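Local coordinates for MTH0777 (Methanothermobacter thermautotrophicus, PDB 1KJN), which is of unknown function but belongs to the DUF1890 family and has a Rossmann-like parallel sheet with helices on both faces, at residues Met11-Pro16 with Pro23-Thr28; Glu80-Phe85 with Ala93-Phe98; Thr106-Phe111 with Asn123-Thr128; Asp130-Ala135 with Asp150-Glu155. All coordinates share one frame; numbering follows the deposited sequence.

Interaction 1. Residues Met11-Pro16 with Pro23-Thr28; sequences MVLGCP and PLAIYT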
loop_
_atom_site.group_PDB
_atom_site.type_symbol
_atom_site.label_atom_id
_atom_site.label_comp_id
_atom_site.label_asym_id
_atom_site.label_seq_id
_atom_site.Cartn_x
_atom_site.Cartn_y
_atom_site.Cartn_z
HETATM N N MSE A 11 -15.870 0.297 5.131
HETATM C CA MSE A 11 -14.554 0.710 5.590
HETATM C C MSE A 11 -14.264 2.115 5.081
HETATM O O MSE A 11 -14.231 2.353 3.865
HETATM C CB MSE A 11 -13.494 -0.279 5.087
HETATM C CG MSE A 11 -12.085 0.044 5.575
HETATM SE SE MSE A 11 -10.797 -1.385 5.203
HETATM C CE MSE A 11 -11.545 -2.726 6.369
ATOM N N VAL A 12 -13.995 3.026 6.010
ATOM C CA VAL A 12 -13.740 4.435 5.677
ATOM C C VAL A 12 -12.265 4.763 5.823
ATOM O O VAL A 12 -11.668 4.465 6.861
ATOM C CB VAL A 12 -14.543 5.370 6.612
ATOM C CG1 VAL A 12 -14.306 6.837 6.259
ATOM C CG2 VAL A 12 -16.025 5.023 6.534
ATOM N N LEU A 13 -11.690 5.388 4.792
ATOM C CA LEU A 13 -10.274 5.745 4.818
ATOM C C LEU A 13 -10.030 7.252 4.816
ATOM O O LEU A 13 -10.807 8.025 4.247
ATOM C CB LEU A 13 -9.524 5.114 3.634
ATOM C CG LEU A 13 -9.761 3.625 3.369
ATOM C CD1 LEU A 13 -8.935 3.190 2.158
ATOM C CD2 LEU A 13 -9.395 2.794 4.585
ATOM N N GLY A 14 -8.921 7.646 5.436
ATOM C CA GLY A 14 -8.548 9.045 5.507
ATOM C C GLY A 14 -7.562 9.401 4.407
ATOM O O GLY A 14 -7.216 8.547 3.580
ATOM N N CYS A 15 -7.113 10.655 4.377
ATOM C CA CYS A 15 -6.164 11.068 3.350
ATOM C C CYS A 15 -4.934 10.159 3.483
ATOM O O CYS A 15 -4.489 9.842 4.589
ATOM C CB CYS A 15 -5.778 12.545 3.497
ATOM S SG CYS A 15 -4.401 12.878 4.628
ATOM N N PRO A 16 -4.453 9.633 2.356
ATOM C CA PRO A 16 -3.287 8.749 2.354
ATOM C C PRO A 16 -1.971 9.536 2.431
ATOM O O PRO A 16 -1.637 10.300 1.517
ATOM C CB PRO A 16 -3.430 8.025 1.019
ATOM C CG PRO A 16 -3.948 9.130 0.115
ATOM C CD PRO A 16 -4.964 9.862 0.988
ATOM N N PRO A 23 -2.198 -0.419 2.888
ATOM C CA PRO A 23 -1.923 -1.838 3.163
ATOM C C PRO A 23 -2.786 -2.422 4.290
ATOM O O PRO A 23 -3.364 -3.493 4.137
ATOM C CB PRO A 23 -0.446 -1.831 3.538
ATOM C CG PRO A 23 0.111 -0.780 2.596
ATOM C CD PRO A 23 -0.938 0.346 2.780
ATOM N N LEU A 24 -2.887 -1.704 5.402
ATOM C CA LEU A 24 -3.694 -2.154 6.537
ATOM C C LEU A 24 -5.198 -2.161 6.235
ATOM O O LEU A 24 -5.947 -2.967 6.784
ATOM C CB LEU A 24 -3.410 -1.288 7.752
ATOM C CG LEU A 24 -2.089 -1.586 8.450
ATOM C CD1 LEU A 24 -1.862 -0.539 9.525
ATOM C CD2 LEU A 24 -2.088 -3.021 9.024
ATOM N N ALA A 25 -5.641 -1.253 5.379
ATOM C CA ALA A 25 -7.051 -1.194 4.996
ATOM C C ALA A 25 -7.379 -2.494 4.255
ATOM O O ALA A 25 -8.373 -3.164 4.546
ATOM C CB ALA A 25 -7.300 0.015 4.085
ATOM N N ILE A 26 -6.479 -2.881 3.359
ATOM C CA ILE A 26 -6.663 -4.090 2.580
ATOM C C ILE A 26 -6.563 -5.314 3.497
ATOM O O ILE A 26 -7.300 -6.280 3.317
ATOM C CB ILE A 26 -5.595 -4.181 1.445
ATOM C CG1 ILE A 26 -5.771 -3.030 0.445
ATOM C CG2 ILE A 26 -5.671 -5.524 0.730
ATOM C CD1 ILE A 26 -4.723 -3.047 -0.669
ATOM N N TYR A 27 -5.637 -5.272 4.461
ATOM C CA TYR A 27 -5.448 -6.369 5.409
ATOM C C TYR A 27 -6.715 -6.577 6.255
ATOM O O TYR A 27 -7.169 -7.698 6.439
ATOM C CB TYR A 27 -4.260 -6.089 6.339
ATOM C CG TYR A 27 -3.977 -7.228 7.300
ATOM C CD1 TYR A 27 -4.471 -7.208 8.611
ATOM C CD2 TYR A 27 -3.240 -8.343 6.893
ATOM C CE1 TYR A 27 -4.240 -8.290 9.496
ATOM C CE2 TYR A 27 -2.994 -9.418 7.765
ATOM C CZ TYR A 27 -3.496 -9.388 9.059
ATOM O OH TYR A 27 -3.221 -10.424 9.919
ATOM N N THR A 28 -7.276 -5.483 6.756
ATOM C CA THR A 28 -8.482 -5.530 7.576
ATOM C C THR A 28 -9.669 -6.018 6.744
ATOM O O THR A 28 -10.437 -6.848 7.215
ATOM C CB THR A 28 -8.791 -4.153 8.165
ATOM O OG1 THR A 28 -7.611 -3.651 8.799
ATOM C CG2 THR A 28 -9.933 -4.228 9.213
#
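Leu24 O is held twice by Thr28, the residue whose carbon side lies against Met11. Thr28 OG1 donates to Leu24 O at 2.7 Å and Thr28 N donates to Leu24 O at 2.8 Å, from opposite faces of the carbonyl plane, the hydroxyl tilted 29° out of it. With OG1 committed to the helix backbone, CB and CG2 of Thr28 present carbon to the strand. Met11, built as selenomethionine, reaches them: its CG stands anti to the backbone N (chi1 -177°), the next bond keeps the chain extended, and a bend at chi3 swings CE onto Thr28, with Met11 CE 3.6 Å from both Thr28 CB and Thr28 CG2. On the way, Met11 SE passes 3.1 Å from Ala25 O, a close approach with no donor involved, and 3.9 Å from Ala25 CB. The methyl of Ala25 also meets Leu13, Leu13 CD2 lying 3.5 Å from Ala25 CB. These two contacts to Ala25 CB make Ala25 the small residue on which the side chains of Met11 and Leu13 converge. If Thr28 were an alanine, Leu24 O would lose its hydroxyl partner and Met11 CE would probably face a gap where CG2 had packed. Beyond the contact, Phe85 covers Leu13 and Thr28, while Gln21 bonds Gly14 N and Cys15 O through its amide, tying the turn to the start of the helix. All four touching residues are buried, and they join the end of the first strand and the loop after it to the first helix of a Rossmann-like beta-alpha-beta unit, 8-12, 21-34 and 38-43.

Interaction 2. Residues Glu80-Phe85 with Ala93-Phe98; sequences EFLAGF and AYLVTF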
loop_
_atom_site.group_PDB
_atom_site.type_symbol
_atom_site.label_atom_id
_atom_site.label_comp_id
_atom_site.label_asym_id
_atom_site.label_seq_id
_atom_site.Cartn_x
_atom_site.Cartn_y
_atom_site.Cartn_z
ATOM N N GLU A 80 -23.654 -3.922 8.655
ATOM C CA GLU A 80 -23.660 -4.519 9.985
ATOM C C GLU A 80 -22.386 -4.175 10.773
ATOM O O GLU A 80 -22.300 -4.416 11.974
ATOM C CB GLU A 80 -23.814 -6.043 9.867
ATOM C CG GLU A 80 -25.211 -6.531 9.452
ATOM C CD GLU A 80 -25.675 -6.011 8.088
ATOM O OE1 GLU A 80 -25.015 -6.311 7.072
ATOM O OE2 GLU A 80 -26.711 -5.307 8.025
ATOM N N PHE A 81 -21.396 -3.620 10.087
ATOM C CA PHE A 81 -20.138 -3.253 10.730
ATOM C C PHE A 81 -19.524 -2.037 10.039
ATOM O O PHE A 81 -19.577 -1.924 8.828
ATOM C CB PHE A 81 -19.156 -4.432 10.688
ATOM C CG PHE A 81 -17.879 -4.180 11.448
ATOM C CD1 PHE A 81 -16.644 -4.140 10.785
ATOM C CD2 PHE A 81 -17.907 -3.974 12.830
ATOM C CE1 PHE A 81 -15.454 -3.886 11.498
ATOM C CE2 PHE A 81 -16.723 -3.720 13.555
ATOM C CZ PHE A 81 -15.497 -3.681 12.891
ATOM N N LEU A 82 -18.917 -1.152 10.822
ATOM C CA LEU A 82 -18.286 0.050 10.292
ATOM C C LEU A 82 -16.869 0.202 10.844
ATOM O O LEU A 82 -16.651 0.212 12.056
ATOM C CB LEU A 82 -19.125 1.295 10.652
ATOM C CG LEU A 82 -18.575 2.700 10.370
ATOM C CD1 LEU A 82 -18.255 2.884 8.879
ATOM C CD2 LEU A 82 -19.585 3.733 10.846
ATOM N N ALA A 83 -15.905 0.343 9.943
ATOM C CA ALA A 83 -14.517 0.514 10.343
ATOM C C ALA A 83 -13.961 1.767 9.690
ATOM O O ALA A 83 -14.133 1.992 8.486
ATOM C CB ALA A 83 -13.700 -0.700 9.965
ATOM N N GLY A 84 -13.349 2.610 10.508
ATOM C CA GLY A 84 -12.772 3.848 10.025
ATOM C C GLY A 84 -11.337 4.084 10.485
ATOM O O GLY A 84 -11.036 3.989 11.680
ATOM N N PHE A 85 -10.454 4.333 9.515
ATOM C CA PHE A 85 -9.051 4.633 9.778
ATOM C C PHE A 85 -9.012 6.112 10.065
ATOM O O PHE A 85 -9.605 6.909 9.330
ATOM C CB PHE A 85 -8.175 4.282 8.563
ATOM C CG PHE A 85 -7.895 2.824 8.452
ATOM C CD1 PHE A 85 -8.835 1.966 7.893
ATOM C CD2 PHE A 85 -6.698 2.300 8.935
ATOM C CE1 PHE A 85 -8.589 0.604 7.814
ATOM C CE2 PHE A 85 -6.444 0.940 8.864
ATOM C CZ PHE A 85 -7.389 0.081 8.301
ATOM N N ALA A 93 -13.946 13.184 11.739
ATOM C CA ALA A 93 -15.275 13.762 11.485
ATOM C C ALA A 93 -16.062 12.883 10.523
ATOM O O ALA A 93 -17.250 12.666 10.717
ATOM C CB ALA A 93 -15.164 15.205 10.949
ATOM N N TYR A 94 -15.407 12.368 9.483
ATOM C CA TYR A 94 -16.105 11.503 8.533
ATOM C C TYR A 94 -16.633 10.259 9.242
ATOM O O TYR A 94 -17.773 9.857 9.023
ATOM C CB TYR A 94 -15.192 11.100 7.374
ATOM C CG TYR A 94 -15.353 11.977 6.148
ATOM C CD1 TYR A 94 -14.312 12.788 5.700
ATOM C CD2 TYR A 94 -16.557 12.011 5.446
ATOM C CE1 TYR A 94 -14.468 13.616 4.583
ATOM C CE2 TYR A 94 -16.721 12.829 4.330
ATOM C CZ TYR A 94 -15.674 13.629 3.906
ATOM O OH TYR A 94 -15.847 14.443 2.808
ATOM N N LEU A 95 -15.800 9.647 10.085
ATOM C CA LEU A 95 -16.211 8.449 10.806
ATOM C C LEU A 95 -17.433 8.759 11.672
ATOM O O LEU A 95 -18.343 7.940 11.765
ATOM C CB LEU A 95 -15.070 7.897 11.677
ATOM C CG LEU A 95 -15.443 6.653 12.500
ATOM C CD1 LEU A 95 -15.956 5.558 11.556
ATOM C CD2 LEU A 95 -14.278 6.153 13.351
ATOM N N VAL A 96 -17.447 9.935 12.296
ATOM C CA VAL A 96 -18.565 10.344 13.153
ATOM C C VAL A 96 -19.840 10.403 12.317
ATOM O O VAL A 96 -20.863 9.816 12.679
ATOM C CB VAL A 96 -18.302 11.739 13.810
ATOM C CG1 VAL A 96 -19.571 12.253 14.549
ATOM C CG2 VAL A 96 -17.147 11.642 14.791
ATOM N N THR A 97 -19.733 11.028 11.147
ATOM C CA THR A 97 -20.879 11.169 10.259
ATOM C C THR A 97 -21.388 9.799 9.831
ATOM O O THR A 97 -22.576 9.517 9.939
ATOM C CB THR A 97 -20.542 12.004 9.009
ATOM O OG1 THR A 97 -20.098 13.314 9.399
ATOM C CG2 THR A 97 -21.772 12.138 8.118
ATOM N N PHE A 98 -20.489 8.939 9.365
ATOM C CA PHE A 98 -20.904 7.617 8.924
ATOM C C PHE A 98 -21.517 6.796 10.050
ATOM O O PHE A 98 -22.437 6.020 9.830
ATOM C CB PHE A 98 -19.724 6.854 8.306
ATOM C CG PHE A 98 -19.391 7.280 6.897
ATOM C CD1 PHE A 98 -20.258 6.995 5.844
ATOM C CD2 PHE A 98 -18.192 7.934 6.617
ATOM C CE1 PHE A 98 -19.926 7.349 4.535
ATOM C CE2 PHE A 98 -17.854 8.293 5.308
ATOM C CZ PHE A 98 -18.717 8.000 4.268
#
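Leu82 and Leu95 reach past one another, one from the strand and one from the helix, with Leu82 CG 4.1 Å from Leu95 CD1. In both, CG stands anti to the backbone N (chi1 172° in Leu82, 178° in Leu95), which puts the branches between strand and helix. The same Leu95 CD1 also rests on the backbone two residues on along the strand, 3.9 Å from Gly84 CA. Here the strand and helix come closest, the CA atoms of Gly84 and Leu95 being 5.8 Å apart. That approach depends on the missing side chain: a CB built on Gly84 would fall 2.6 Å from Leu95 CD1, a clash. Farther along, one branch of Leu82, CD2, turns to the helix backbone, where Leu82 CD2 lies 3.7 Å from Phe98 C and 4.0 Å from Phe98 CB. Phe98 therefore meets the strand through the root of its side chain; its ring packs on Leu67, Cys70 and Ile71 of helix 67-73.

One step out, Leu95 also touches Ala108 of the neighbouring strand and Leu129. Leu82 is held in the sheet by backbone hydrogen bonds to Glu105 and Leu107 of that strand. The framework is the strand and helix of a beta-alpha-beta unit, their short axes 8.7 Å apart and nearly antiparallel at 169°. Every touching group is carbon except the Phe98 backbone carbonyl, so between these two segments the helix is probably held by shape and the exclusion of water, with no polar bond between them.

Interaction 3. Residues Thr106-Phe111 with Asn123-Thr128; sequences TLAIIF and NEIMET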
loop_
_atom_site.group_PDB
_atom_site.type_symbol
_atom_site.label_atom_id
_atom_site.label_comp_id
_atom_site.label_asym_id
_atom_site.label_seq_id
_atom_site.Cartn_x
_atom_site.Cartn_y
_atom_site.Cartn_z
ATOM N N THR A 106 -19.145 -0.317 15.474
ATOM C CA THR A 106 -18.154 0.538 14.844
ATOM C C THR A 106 -16.739 0.410 15.413
ATOM O O THR A 106 -16.555 0.235 16.619
ATOM C CB THR A 106 -18.611 2.002 14.974
ATOM O OG1 THR A 106 -19.932 2.134 14.422
ATOM C CG2 THR A 106 -17.643 2.944 14.257
ATOM N N LEU A 107 -15.747 0.590 14.542
ATOM C CA LEU A 107 -14.354 0.485 14.932
ATOM C C LEU A 107 -13.511 1.617 14.391
ATOM O O LEU A 107 -13.521 1.902 13.188
ATOM C CB LEU A 107 -13.765 -0.851 14.461
ATOM C CG LEU A 107 -12.251 -1.009 14.648
ATOM C CD1 LEU A 107 -11.897 -0.989 16.130
ATOM C CD2 LEU A 107 -11.749 -2.284 13.983
ATOM N N ALA A 108 -12.783 2.267 15.293
ATOM C CA ALA A 108 -11.897 3.352 14.915
ATOM C C ALA A 108 -10.476 2.847 15.036
ATOM O O ALA A 108 -10.118 2.266 16.060
ATOM C CB ALA A 108 -12.090 4.517 15.814
ATOM N N ILE A 109 -9.680 3.045 13.984
ATOM C CA ILE A 109 -8.274 2.632 13.976
ATOM C C ILE A 109 -7.497 3.953 13.860
ATOM O O ILE A 109 -7.439 4.595 12.796
ATOM C CB ILE A 109 -7.990 1.665 12.807
ATOM C CG1 ILE A 109 -8.711 0.335 13.070
ATOM C CG2 ILE A 109 -6.476 1.436 12.627
ATOM C CD1 ILE A 109 -8.694 -0.652 11.918
ATOM N N ILE A 110 -7.012 4.397 15.010
ATOM C CA ILE A 110 -6.300 5.655 15.148
ATOM C C ILE A 110 -4.794 5.501 15.129
ATOM O O ILE A 110 -4.241 4.690 15.865
ATOM C CB ILE A 110 -6.744 6.351 16.446
ATOM C CG1 ILE A 110 -8.265 6.567 16.394
ATOM C CG2 ILE A 110 -5.947 7.641 16.668
ATOM C CD1 ILE A 110 -8.877 7.160 17.651
ATOM N N PHE A 111 -4.132 6.311 14.304
ATOM C CA PHE A 111 -2.689 6.233 14.200
ATOM C C PHE A 111 -1.999 7.525 13.817
ATOM O O PHE A 111 -2.505 8.321 13.029
ATOM C CB PHE A 111 -2.284 5.123 13.226
ATOM C CG PHE A 111 -2.741 5.352 11.815
ATOM C CD1 PHE A 111 -4.076 5.149 11.456
ATOM C CD2 PHE A 111 -1.845 5.797 10.848
ATOM C CE1 PHE A 111 -4.516 5.390 10.151
ATOM C CE2 PHE A 111 -2.270 6.043 9.543
ATOM C CZ PHE A 111 -3.610 5.840 9.191
ATOM N N ASN A 123 -9.452 10.848 22.365
ATOM C CA ASN A 123 -10.448 11.534 23.198
ATOM C C ASN A 123 -11.655 11.951 22.375
ATOM O O ASN A 123 -12.798 11.738 22.781
ATOM C CB ASN A 123 -9.840 12.754 23.880
ATOM C CG ASN A 123 -8.826 12.378 24.924
ATOM O OD1 ASN A 123 -8.932 11.324 25.547
ATOM N ND2 ASN A 123 -7.823 13.228 25.112
ATOM N N GLU A 124 -11.384 12.480 21.187
ATOM C CA GLU A 124 -12.426 12.927 20.278
ATOM C C GLU A 124 -13.429 11.822 19.938
ATOM O O GLU A 124 -14.642 12.033 20.019
ATOM C CB GLU A 124 -11.797 13.490 19.004
ATOM C CG GLU A 124 -12.796 13.847 17.906
ATOM C CD GLU A 124 -13.729 14.990 18.281
ATOM O OE1 GLU A 124 -14.199 15.060 19.434
ATOM O OE2 GLU A 124 -14.001 15.823 17.400
ATOM N N ILE A 125 -12.925 10.647 19.568
ATOM C CA ILE A 125 -13.775 9.511 19.232
ATOM C C ILE A 125 -14.564 9.034 20.457
ATOM O O ILE A 125 -15.733 8.676 20.332
ATOM C CB ILE A 125 -12.947 8.332 18.652
ATOM C CG1 ILE A 125 -12.303 8.735 17.314
ATOM C CG2 ILE A 125 -13.820 7.096 18.498
ATOM C CD1 ILE A 125 -13.310 9.039 16.177
HETATM N N MSE A 126 -13.929 9.043 21.629
HETATM C CA MSE A 126 -14.576 8.624 22.880
HETATM C C MSE A 126 -15.730 9.542 23.293
HETATM O O MSE A 126 -16.771 9.079 23.759
HETATM C CB MSE A 126 -13.567 8.591 24.025
HETATM C CG MSE A 126 -12.463 7.578 23.865
HETATM SE SE MSE A 126 -11.449 7.362 25.494
HETATM C CE MSE A 126 -12.112 5.616 25.973
ATOM N N GLU A 127 -15.516 10.845 23.144
ATOM C CA GLU A 127 -16.506 11.854 23.509
ATOM C C GLU A 127 -17.649 11.972 22.503
ATOM O O GLU A 127 -18.742 12.427 22.849
ATOM C CB GLU A 127 -15.820 13.217 23.669
ATOM C CG GLU A 127 -14.947 13.321 24.913
ATOM C CD GLU A 127 -13.672 14.140 24.701
ATOM O OE1 GLU A 127 -13.689 15.138 23.937
ATOM O OE2 GLU A 127 -12.642 13.775 25.313
ATOM N N THR A 128 -17.404 11.540 21.270
ATOM C CA THR A 128 -18.408 11.638 20.217
ATOM C C THR A 128 -19.078 10.325 19.808
ATOM O O THR A 128 -20.240 10.317 19.383
ATOM C CB THR A 128 -17.805 12.280 18.935
ATOM O OG1 THR A 128 -16.721 11.470 18.463
ATOM C CG2 THR A 128 -17.286 13.690 19.222
#
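Ile125 of helix 115-128 packs on Ala108 and Ile110 of strand 105-111, the first strand and the helix of a beta-alpha-beta unit completed by strand 132-136 in this Rossmann-like sheet.

The contact across the two segments is wholly apolar, and Ile125 meets its two partners through different branches. Ile125 CG2 stands anti to the backbone N and lies 4.1 Å from Ala108 CB; Ile125 CG1, beside the backbone N (chi1 -65°), comes 3.8 Å from Ile110 CD1. One branched side chain thereby spans two strand residues that project from the same face. Ile110 makes the reach with an extended chain (chi2 176°), and the two isoleucines lie alongside each other, pointing opposite ways. Ala108 offers just a methyl, so Ile125 supplies most of the reach across the 7.8 Å between the CA atoms of Ala108 and Ile125. All three residues are buried; Ala92 of helix 89-102 and Ile133 of strand 132-136 also touch Ile125.

The hydrogen bonds belong to backbones and the helix end. Ala108 is bonded in the sheet to Glu132 and Ile134 of the edge strand. In the helix, Glu127 N donates to Asn123 O at 2.9 Å, whereas the bonds from Thr128 N are weak. The side chain of Thr128 adds a firmer tie to its last turn: Thr128 OG1 donates to Glu124 O at 2.7 Å, tilted 30° from the carbonyl plane.

Interaction 4. Residues Asp130-Ala135 with Asp150-Glu155; sequences DAEIIA and DRFMEE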
loop_
_atom_site.group_PDB
_atom_site.type_symbol
_atom_site.label_atom_id
_atom_site.label_comp_id
_atom_site.label_asym_id
_atom_site.label_seq_id
_atom_site.Cartn_x
_atom_site.Cartn_y
_atom_site.Cartn_z
ATOM N N ASP A 130 -19.671 5.775 20.118
ATOM C CA ASP A 130 -19.843 4.527 20.838
ATOM C C ASP A 130 -19.088 3.544 19.933
ATOM O O ASP A 130 -19.701 2.782 19.172
ATOM C CB ASP A 130 -21.338 4.176 20.890
ATOM C CG ASP A 130 -21.615 2.850 21.573
ATOM O OD1 ASP A 130 -22.727 2.312 21.383
ATOM O OD2 ASP A 130 -20.739 2.341 22.305
ATOM N N ALA A 131 -17.758 3.607 19.969
ATOM C CA ALA A 131 -16.957 2.743 19.117
ATOM C C ALA A 131 -15.775 2.110 19.808
ATOM O O ALA A 131 -15.185 2.694 20.713
ATOM C CB ALA A 131 -16.470 3.522 17.900
ATOM N N GLU A 132 -15.419 0.918 19.340
ATOM C CA GLU A 132 -14.274 0.206 19.861
ATOM C C GLU A 132 -13.079 0.919 19.207
ATOM O O GLU A 132 -13.139 1.296 18.030
ATOM C CB GLU A 132 -14.335 -1.258 19.430
ATOM C CG GLU A 132 -13.796 -2.233 20.468
ATOM C CD GLU A 132 -14.796 -2.515 21.576
ATOM O OE1 GLU A 132 -15.905 -3.015 21.272
ATOM O OE2 GLU A 132 -14.468 -2.248 22.749
ATOM N N ILE A 133 -12.011 1.114 19.969
ATOM C CA ILE A 133 -10.833 1.825 19.491
ATOM C C ILE A 133 -9.509 1.049 19.474
ATOM O O ILE A 133 -9.150 0.364 20.443
ATOM C CB ILE A 133 -10.616 3.101 20.342
ATOM C CG1 ILE A 133 -11.845 4.010 20.251
ATOM C CG2 ILE A 133 -9.353 3.841 19.897
ATOM C CD1 ILE A 133 -11.820 5.184 21.210
ATOM N N ILE A 134 -8.800 1.150 18.353
ATOM C CA ILE A 134 -7.471 0.551 18.202
ATOM C C ILE A 134 -6.576 1.735 17.895
ATOM O O ILE A 134 -6.818 2.465 16.924
ATOM C CB ILE A 134 -7.380 -0.442 17.023
ATOM C CG1 ILE A 134 -8.061 -1.756 17.388
ATOM C CG2 ILE A 134 -5.905 -0.738 16.694
ATOM C CD1 ILE A 134 -8.117 -2.729 16.240
ATOM N N ALA A 135 -5.578 1.967 18.733
ATOM C CA ALA A 135 -4.677 3.086 18.508
ATOM C C ALA A 135 -3.212 2.686 18.615
ATOM O O ALA A 135 -2.849 1.805 19.403
ATOM C CB ALA A 135 -4.997 4.212 19.473
ATOM N N ASP A 150 -5.430 -8.063 14.483
ATOM C CA ASP A 150 -5.609 -9.521 14.544
ATOM C C ASP A 150 -6.350 -9.915 15.821
ATOM O O ASP A 150 -7.244 -10.771 15.796
ATOM C CB ASP A 150 -4.261 -10.243 14.551
ATOM C CG ASP A 150 -3.682 -10.408 13.169
ATOM O OD1 ASP A 150 -4.458 -10.402 12.180
ATOM O OD2 ASP A 150 -2.457 -10.560 13.075
ATOM N N ARG A 151 -5.951 -9.293 16.930
ATOM C CA ARG A 151 -6.544 -9.568 18.237
ATOM C C ARG A 151 -8.022 -9.214 18.274
ATOM O O ARG A 151 -8.857 -10.025 18.683
ATOM C CB ARG A 151 -5.770 -8.840 19.341
ATOM C CG ARG A 151 -4.302 -9.282 19.426
ATOM C CD ARG A 151 -3.681 -9.003 20.797
ATOM N NE ARG A 151 -2.313 -9.522 20.926
ATOM C CZ ARG A 151 -1.931 -10.773 20.659
ATOM N NH1 ARG A 151 -2.808 -11.673 20.235
ATOM N NH2 ARG A 151 -0.659 -11.125 20.816
ATOM N N PHE A 152 -8.338 -8.008 17.816
ATOM C CA PHE A 152 -9.716 -7.551 17.754
ATOM C C PHE A 152 -10.536 -8.543 16.925
ATOM O O PHE A 152 -11.624 -8.934 17.317
ATOM C CB PHE A 152 -9.771 -6.174 17.082
ATOM C CG PHE A 152 -11.170 -5.693 16.797
ATOM C CD1 PHE A 152 -11.875 -4.982 17.747
ATOM C CD2 PHE A 152 -11.779 -5.971 15.582
ATOM C CE1 PHE A 152 -13.180 -4.547 17.502
ATOM C CE2 PHE A 152 -13.083 -5.544 15.319
ATOM C CZ PHE A 152 -13.785 -4.828 16.287
HETATM N N MSE A 153 -9.983 -8.962 15.788
HETATM C CA MSE A 153 -10.664 -9.876 14.875
HETATM C C MSE A 153 -10.881 -11.306 15.369
HETATM O O MSE A 153 -11.795 -11.987 14.918
HETATM C CB MSE A 153 -9.935 -9.921 13.538
HETATM C CG MSE A 153 -10.017 -8.640 12.731
HETATM SE SE MSE A 153 -11.801 -8.296 12.077
HETATM C CE MSE A 153 -11.475 -6.543 11.328
ATOM N N GLU A 154 -10.004 -11.805 16.232
ATOM C CA GLU A 154 -10.188 -13.167 16.710
ATOM C C GLU A 154 -11.397 -13.295 17.654
ATOM O O GLU A 154 -11.625 -14.359 18.217
ATOM C CB GLU A 154 -8.901 -13.714 17.342
ATOM C CG GLU A 154 -8.411 -12.931 18.529
ATOM C CD GLU A 154 -7.078 -13.421 19.083
ATOM O OE1 GLU A 154 -6.898 -13.415 20.319
ATOM O OE2 GLU A 154 -6.200 -13.807 18.294
ATOM N N GLU A 155 -12.224 -12.250 17.738
ATOM C CA GLU A 155 -13.368 -12.278 18.658
ATOM C C GLU A 155 -14.539 -11.297 18.513
ATOM O O GLU A 155 -15.577 -11.522 19.164
ATOM C CB GLU A 155 -12.826 -12.102 20.085
ATOM C CG GLU A 155 -11.874 -10.899 20.258
ATOM C CD GLU A 155 -11.057 -10.977 21.542
ATOM O OE1 GLU A 155 -11.670 -11.229 22.598
ATOM O OE2 GLU A 155 -9.808 -10.836 21.499
#
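Glu132 and Ile134, on the edge strand 132-136 of the Rossmann-like sheet, meet Phe152 near the end of helix 143-153, the chain's last helix, which closes over the sheet on the face also covered by helix 21-34.

Phe152 does the work from the helix side. With its CG anti to the backbone N (chi1 172°), the side chain is thrown toward the strand, and two parts of it are used. The ring offers an edge: Glu132 CG lies in the ring plane, 3.8 Å from Phe152 CE1, and Glu132 CB is 4.0 Å from the same Phe152 CE1. The aliphatic part of the glutamate therefore makes the contact, while its chain bends at chi2 and leaves the carboxylate plane 46° from that of the ring. Glu132 is exposed and Phe152 buried, so Glu132 forms the outer border of the patch. Leu107 of the adjacent strand packs on Phe152 as well.

Bonds within the helix and from outside it meet at this end. Glu154, the first residue to leave helical angles, still gives its N to Asp150 O at 3.0 Å, and Asp150 OD2 forms a salt bridge with Arg146 NE. Met153 O is hydrogen-bonded to Lys35 NZ, just past helix 21-34. Ile134 is further covered by Leu145 and Ile149 of helix 143-153. At the root of the aromatic side chain, Ile134 CD1 sits obliquely to the ring and 3.9 Å from Phe152 CB.

How the interactions relate
The four contacts follow one another along the chain, each closing before the next opens, and all reach one parallel sheet of strand order 3-2-1-4-5-6. Interactions 1, 2, 3 and 4 use its successive neighbours 8-12, 81-86, 105-111 and 132-136. Centres of interactions 2 and 3 are about 9 Å apart, those of 3 and 4 about 11 Å, and those of 1 and 4 about 15 Å. Interactions 1 and 4 nevertheless meet through their helices, where Tyr27 OH lies 2.6 Å from Asp150 OD1, a probable hydrogen bond. Helices 21-34 and 143-153 thus share one face, and 89-102 and 115-128 the other, giving a layered alpha/beta/alpha core.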